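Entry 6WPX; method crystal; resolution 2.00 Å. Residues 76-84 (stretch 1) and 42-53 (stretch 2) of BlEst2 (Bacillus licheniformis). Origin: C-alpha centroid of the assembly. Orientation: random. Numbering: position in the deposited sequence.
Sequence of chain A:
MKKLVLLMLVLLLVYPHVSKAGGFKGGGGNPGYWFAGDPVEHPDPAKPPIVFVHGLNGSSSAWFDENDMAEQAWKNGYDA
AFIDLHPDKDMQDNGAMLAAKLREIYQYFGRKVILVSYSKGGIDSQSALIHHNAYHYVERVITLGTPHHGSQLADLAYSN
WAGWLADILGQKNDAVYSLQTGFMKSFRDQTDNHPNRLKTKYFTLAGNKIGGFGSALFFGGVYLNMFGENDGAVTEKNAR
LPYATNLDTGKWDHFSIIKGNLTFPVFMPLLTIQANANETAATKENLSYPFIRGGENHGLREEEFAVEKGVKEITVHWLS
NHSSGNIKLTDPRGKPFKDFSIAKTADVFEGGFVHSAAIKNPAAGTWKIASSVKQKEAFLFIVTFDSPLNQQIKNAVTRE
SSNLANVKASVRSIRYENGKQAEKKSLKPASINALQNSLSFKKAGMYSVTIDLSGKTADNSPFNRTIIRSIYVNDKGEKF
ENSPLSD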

ATOM      1  N   ASN A  76     -23.579  21.786   0.030  1.00 17.53           N
ATOM      2  CA  ASN A  76     -23.741  21.600   1.460  1.00 16.34           C
ATOM      3  C   ASN A  76     -23.245  22.803   2.254  1.00 20.21           C
ATOM      4  O   ASN A  76     -23.139  22.732   3.476  1.00 18.77           O
ATOM      5  CB  ASN A  76     -23.116  20.291   1.914  1.00 12.56           C
ATOM      6  CG  ASN A  76     -23.962  19.077   1.537  1.00 21.80           C
ATOM      7  OD1 ASN A  76     -25.049  18.889   2.057  1.00 25.81           O
ATOM      8  ND2 ASN A  76     -23.524  18.271   0.570  1.00 12.64           N
ATOM      9  N   GLY A  77     -22.959  23.904   1.551  1.00 18.54           N
ATOM     10  CA  GLY A  77     -22.587  25.187   2.145  1.00 18.26           C
ATOM     11  C   GLY A  77     -21.134  25.348   2.531  1.00 21.90           C
ATOM     12  O   GLY A  77     -20.804  26.231   3.329  1.00 19.19           O
ATOM     13  N   TYR A  78     -20.258  24.518   1.941  1.00 18.47           N
ATOM     14  CA  TYR A  78     -18.840  24.580   2.212  1.00 17.98           C
ATOM     15  C   TYR A  78     -18.062  25.205   1.089  1.00 22.88           C
ATOM     16  O   TYR A  78     -18.171  24.791  -0.068  1.00 23.11           O
ATOM     17  CB  TYR A  78     -18.244  23.188   2.514  1.00 17.24           C
ATOM     18  CG  TYR A  78     -18.522  22.710   3.916  1.00 16.32           C
ATOM     19  CD1 TYR A  78     -19.730  22.105   4.236  1.00 16.75           C
ATOM     20  CD2 TYR A  78     -17.609  22.930   4.940  1.00 17.46           C
ATOM     21  CE1 TYR A  78     -20.013  21.703   5.539  1.00 19.99           C
ATOM     22  CE2 TYR A  78     -17.882  22.532   6.250  1.00 18.63           C
ATOM     23  CZ  TYR A  78     -19.086  21.918   6.542  1.00 24.61           C
ATOM     24  OH  TYR A  78     -19.390  21.550   7.829  1.00 25.36           O
ATOM     25  N   ASP A  79     -17.236  26.172   1.438  1.00 20.46           N
ATOM     26  CA  ASP A  79     -16.264  26.711   0.491  1.00 20.33           C
ATOM     27  C   ASP A  79     -15.149  25.681   0.455  1.00 24.46           C
ATOM     28  O   ASP A  79     -15.036  24.849   1.374  1.00 21.14           O
ATOM     29  CB  ASP A  79     -15.748  28.079   0.909  1.00 21.43           C
ATOM     30  CG  ASP A  79     -16.706  29.166   0.500  1.00 23.64           C
ATOM     31  OD1 ASP A  79     -17.060  29.236  -0.717  1.00 20.74           O
ATOM     32  OD2 ASP A  79     -17.108  29.942   1.380  1.00 21.56           O
ATOM     33  N   ALA A  80     -14.373  25.673  -0.643  1.00 22.62           N
ATOM     34  CA  ALA A  80     -13.354  24.652  -0.803  1.00 21.40           C
ATOM     35  C   ALA A  80     -12.228  25.143  -1.652  1.00 25.35           C
ATOM     36  O   ALA A  80     -12.395  26.105  -2.398  1.00 26.05           O
ATOM     37  CB  ALA A  80     -13.972  23.391  -1.428  1.00 21.36           C
ATOM     38  N   ALA A  81     -11.069  24.489  -1.535  1.00 21.27           N
ATOM     39  CA  ALA A  81      -9.875  24.775  -2.335  1.00 21.76           C
ATOM     40  C   ALA A  81      -9.235  23.430  -2.675  1.00 22.70           C
ATOM     41  O   ALA A  81      -9.468  22.446  -1.985  1.00 18.99           O
ATOM     42  CB  ALA A  81      -8.905  25.679  -1.573  1.00 22.66           C
ATOM     43  N   PHE A  82      -8.546  23.368  -3.799  1.00 21.00           N
ATOM     44  CA  PHE A  82      -7.962  22.120  -4.300  1.00 20.12           C
ATOM     45  C   PHE A  82      -6.535  22.431  -4.638  1.00 25.97           C
ATOM     46  O   PHE A  82      -6.275  23.463  -5.247  1.00 26.97           O
ATOM     47  CB  PHE A  82      -8.744  21.646  -5.556  1.00 21.38           C
ATOM     48  CG  PHE A  82     -10.228  21.481  -5.284  1.00 21.06           C
ATOM     49  CD1 PHE A  82     -11.098  22.562  -5.391  1.00 24.35           C
ATOM     50  CD2 PHE A  82     -10.739  20.261  -4.861  1.00 19.12           C
ATOM     51  CE1 PHE A  82     -12.460  22.424  -5.079  1.00 24.50           C
ATOM     52  CE2 PHE A  82     -12.107  20.111  -4.572  1.00 22.21           C
ATOM     53  CZ  PHE A  82     -12.952  21.198  -4.651  1.00 22.42           C
ATOM     54  N   ILE A  83      -5.610  21.563  -4.237  1.00 22.33           N
ATOM     55  CA  ILE A  83      -4.188  21.796  -4.435  1.00 21.89           C
ATOM     56  C   ILE A  83      -3.500  20.657  -5.189  1.00 24.86           C
ATOM     57  O   ILE A  83      -3.875  19.489  -5.051  1.00 21.60           O
ATOM     58  CB  ILE A  83      -3.521  22.077  -3.047  1.00 24.92           C
ATOM     59  CG1 ILE A  83      -2.044  22.552  -3.205  1.00 26.37           C
ATOM     60  CG2 ILE A  83      -3.653  20.848  -2.089  1.00 24.04           C
ATOM     61  CD1 ILE A  83      -1.424  23.184  -2.009  1.00 26.59           C
ATOM     62  N   ASP A  84      -2.481  21.015  -5.978  1.00 22.22           N
ATOM     63  CA  ASP A  84      -1.624  20.059  -6.639  1.00 22.92           C
ATOM     64  C   ASP A  84      -0.341  20.070  -5.817  1.00 27.52           C
ATOM     65  O   ASP A  84       0.267  21.126  -5.639  1.00 26.81           O
ATOM     66  CB  ASP A  84      -1.264  20.495  -8.072  1.00 26.60           C
ATOM     67  CG  ASP A  84      -2.385  20.394  -9.079  1.00 34.57           C
ATOM     68  OD1 ASP A  84      -3.433  19.837  -8.736  1.00 30.18           O
ATOM     69  OD2 ASP A  84      -2.199  20.860 -10.224  1.00 38.18           O
TER
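Stretch 2 (42-53) HPDPAKPPIVFV

How does the backbone of stretch 2 run along stretch 1? Residues 50-53 form a β-strand beside strand 80-83, in parallel, with axes that approach to 4.6 Å and cross at -24°. The register pairs A80 with I50, A81 with V51 and F82 with F52, at CA-CA distances of 4.5, 4.7 and 5.0 Å. Before its strand, stretch 2 is loop, with a type I turn from D44 to K47 closed by K47 N to D44 O at 2.9 Å.

What holds the two backbones together? Three hydrogen bonds do so directly: I50 N to D79 O at 2.9 Å, A81 N to I50 O at 2.8 Å and F52 N to A81 O at 2.9 Å. A81 thus uses both its N and its O, reaching the residues before and after V51, as parallel pairing requires. Beyond F82 the strands spread, and one water donates to both F52 O (2.8 Å) and I83 O (2.7 Å). At the other end another water accepts from D79 N (2.8 Å) and donates to K47 O (2.7 Å).

Which side chains meet on the two faces of the sheet? A80, F82, I50 and F52 share one face. There the rings of F82 and F52 lie nearly parallel, 9° apart, but are slid so that they barely overlap; F82 CE2 comes 3.4 Å from F52 CD2. On the other face, A81 CB lies 4.1 Å from V51 CG2, and I83 CG2 lies 4.1 Å from V53 CG2.

How does the contact continue ahead of the strands? K47 lies over one face of the Y78 ring, its CG 3.5 Å from Y78 CZ, while P48 O approaches the ring edge, 3.2 Å from Y78 CD2. The lysine's end leads away, and K47 NZ forms a salt bridge with D44 OD2 at 2.9 Å.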

ATOM      1  N   HIS A  42     -23.646  32.321   1.165  1.00 21.58           N
ATOM      2  CA  HIS A  42     -23.620  32.691   2.566  1.00 21.79           C
ATOM      3  C   HIS A  42     -22.718  31.766   3.334  1.00 26.19           C
ATOM      4  O   HIS A  42     -23.196  30.725   3.810  1.00 24.27           O
ATOM      5  CB  HIS A  42     -25.041  32.708   3.178  1.00 24.02           C
ATOM      6  CG  HIS A  42     -25.960  33.656   2.470  1.00 29.53           C
ATOM      7  ND1 HIS A  42     -26.947  33.194   1.643  1.00 33.18           N
ATOM      8  CD2 HIS A  42     -25.993  35.006   2.471  1.00 32.81           C
ATOM      9  CE1 HIS A  42     -27.542  34.265   1.147  1.00 33.72           C
ATOM     10  NE2 HIS A  42     -27.022  35.380   1.637  1.00 34.23           N
ATOM     11  N   PRO A  43     -21.407  32.056   3.464  1.00 22.92           N
ATOM     12  CA  PRO A  43     -20.544  31.221   4.259  1.00 21.70           C
ATOM     13  C   PRO A  43     -21.061  31.218   5.694  1.00 27.59           C
ATOM     14  O   PRO A  43     -21.762  32.107   6.095  1.00 25.87           O
ATOM     15  CB  PRO A  43     -19.149  31.845   4.200  1.00 23.71           C
ATOM     16  CG  PRO A  43     -19.376  33.192   3.557  1.00 29.91           C
ATOM     17  CD  PRO A  43     -20.678  33.110   2.791  1.00 25.45           C
ATOM     18  N   ASP A  44     -20.646  30.205   6.434  1.00 25.57           N
ATOM     19  CA  ASP A  44     -21.074  30.020   7.831  1.00 25.23           C
ATOM     20  C   ASP A  44     -19.822  29.850   8.676  1.00 29.13           C
ATOM     21  O   ASP A  44     -19.036  28.999   8.340  1.00 28.33           O
ATOM     22  CB  ASP A  44     -21.954  28.775   7.856  1.00 26.11           C
ATOM     23  CG  ASP A  44     -22.542  28.330   9.174  1.00 27.91           C
ATOM     24  OD1 ASP A  44     -22.117  28.779  10.219  1.00 26.53           O
ATOM     25  OD2 ASP A  44     -23.396  27.498   9.095  1.00 29.90           O
ATOM     26  N   PRO A  45     -19.637  30.591   9.780  1.00 27.13           N
ATOM     27  CA  PRO A  45     -18.500  30.367  10.637  1.00 27.12           C
ATOM     28  C   PRO A  45     -18.429  28.918  11.148  1.00 27.71           C
ATOM     29  O   PRO A  45     -17.369  28.492  11.394  1.00 26.84           O
ATOM     30  CB  PRO A  45     -18.698  31.321  11.815  1.00 30.55           C
ATOM     31  CG  PRO A  45     -19.670  32.348  11.309  1.00 35.13           C
ATOM     32  CD  PRO A  45     -20.502  31.659  10.250  1.00 29.49           C
ATOM     33  N   ALA A  46     -19.575  28.242  11.315  1.00 23.08           N
ATOM     34  CA  ALA A  46     -19.612  26.852  11.794  1.00 21.45           C
ATOM     35  C   ALA A  46     -19.047  25.887  10.742  1.00 23.93           C
ATOM     36  O   ALA A  46     -18.754  24.729  11.064  1.00 22.25           O
ATOM     37  CB  ALA A  46     -21.044  26.441  12.142  1.00 21.73           C
ATOM     38  N   LYS A  47     -18.922  26.366   9.485  1.00 19.28           N
ATOM     39  CA  LYS A  47     -18.430  25.585   8.352  1.00 18.31           C
ATOM     40  C   LYS A  47     -17.085  26.097   7.808  1.00 22.97           C
ATOM     41  O   LYS A  47     -17.069  26.886   6.862  1.00 23.68           O
ATOM     42  CB  LYS A  47     -19.477  25.533   7.225  1.00 17.19           C
ATOM     43  CG  LYS A  47     -20.751  24.797   7.589  1.00 15.44           C
ATOM     44  CD  LYS A  47     -21.744  24.875   6.440  1.00 21.27           C
ATOM     45  CE  LYS A  47     -23.030  24.178   6.765  1.00 25.29           C
ATOM     46  NZ  LYS A  47     -23.693  24.812   7.949  1.00 26.68           N
ATOM     47  N   PRO A  48     -15.933  25.595   8.306  1.00 21.21           N
ATOM     48  CA  PRO A  48     -14.646  26.056   7.750  1.00 20.88           C
ATOM     49  C   PRO A  48     -14.472  25.621   6.287  1.00 22.42           C
ATOM     50  O   PRO A  48     -15.042  24.595   5.895  1.00 19.20           O
ATOM     51  CB  PRO A  48     -13.599  25.375   8.653  1.00 22.28           C
ATOM     52  CG  PRO A  48     -14.352  25.054   9.927  1.00 26.32           C
ATOM     53  CD  PRO A  48     -15.722  24.657   9.431  1.00 21.78           C
ATOM     54  N   PRO A  49     -13.710  26.368   5.453  1.00 18.32           N
ATOM     55  CA  PRO A  49     -13.488  25.899   4.080  1.00 18.38           C
ATOM     56  C   PRO A  49     -12.701  24.576   4.088  1.00 21.15           C
ATOM     57  O   PRO A  49     -11.945  24.288   5.021  1.00 18.73           O
ATOM     58  CB  PRO A  49     -12.642  27.019   3.454  1.00 21.33           C
ATOM     59  CG  PRO A  49     -12.846  28.227   4.397  1.00 25.80           C
ATOM     60  CD  PRO A  49     -12.962  27.616   5.735  1.00 20.07           C
ATOM     61  N   ILE A  50     -12.898  23.762   3.056  1.00 18.55           N
ATOM     62  CA  ILE A  50     -12.186  22.480   2.973  1.00 16.50           C
ATOM     63  C   ILE A  50     -11.108  22.559   1.931  1.00 20.05           C
ATOM     64  O   ILE A  50     -11.382  22.945   0.801  1.00 19.70           O
ATOM     65  CB  ILE A  50     -13.140  21.295   2.670  1.00 16.53           C
ATOM     66  CG1 ILE A  50     -14.301  21.197   3.668  1.00 15.90           C
ATOM     67  CG2 ILE A  50     -12.361  19.989   2.570  1.00 12.66           C
ATOM     68  CD1 ILE A  50     -15.526  20.492   3.058  1.00 14.08           C
ATOM     69  N   VAL A  51      -9.906  22.117   2.280  1.00 17.22           N
ATOM     70  CA  VAL A  51      -8.819  21.977   1.317  1.00 16.33           C
ATOM     71  C   VAL A  51      -8.713  20.484   1.010  1.00 20.82           C
ATOM     72  O   VAL A  51      -8.449  19.682   1.908  1.00 21.18           O
ATOM     73  CB  VAL A  51      -7.480  22.577   1.799  1.00 19.18           C
ATOM     74  CG1 VAL A  51      -6.351  22.274   0.802  1.00 19.05           C
ATOM     75  CG2 VAL A  51      -7.620  24.072   2.013  1.00 18.12           C
ATOM     76  N   PHE A  52      -8.935  20.125  -0.261  1.00 17.26           N
ATOM     77  CA  PHE A  52      -8.875  18.736  -0.718  1.00 16.15           C
ATOM     78  C   PHE A  52      -7.484  18.426  -1.195  1.00 18.81           C
ATOM     79  O   PHE A  52      -6.936  19.158  -2.021  1.00 18.41           O
ATOM     80  CB  PHE A  52      -9.940  18.464  -1.789  1.00 17.01           C
ATOM     81  CG  PHE A  52     -11.340  18.464  -1.216  1.00 16.08           C
ATOM     82  CD1 PHE A  52     -11.891  17.298  -0.673  1.00 16.89           C
ATOM     83  CD2 PHE A  52     -12.113  19.623  -1.219  1.00 15.67           C
ATOM     84  CE1 PHE A  52     -13.190  17.297  -0.155  1.00 16.59           C
ATOM     85  CE2 PHE A  52     -13.430  19.606  -0.736  1.00 17.75           C
ATOM     86  CZ  PHE A  52     -13.954  18.444  -0.203  1.00 16.13           C
ATOM     87  N   VAL A  53      -6.880  17.370  -0.608  1.00 14.92           N
ATOM     88  CA  VAL A  53      -5.493  16.974  -0.870  1.00 14.35           C
ATOM     89  C   VAL A  53      -5.447  15.588  -1.512  1.00 18.71           C
ATOM     90  O   VAL A  53      -5.882  14.612  -0.900  1.00 18.52           O
ATOM     91  CB  VAL A  53      -4.600  17.089   0.396  1.00 16.37           C
ATOM     92  CG1 VAL A  53      -3.126  16.784   0.072  1.00 15.02           C
ATOM     93  CG2 VAL A  53      -4.718  18.476   1.032  1.00 17.11           C
TER
HETATM   94  O   HOH W   1     -22.616  28.000   4.368  1.00 22.61           O
HETATM   95  O   HOH W   2     -16.863  26.685   4.130  1.00 22.22           O
HETATM   96  O   HOH W   3      -5.949  17.974  -4.357  1.00 20.92           O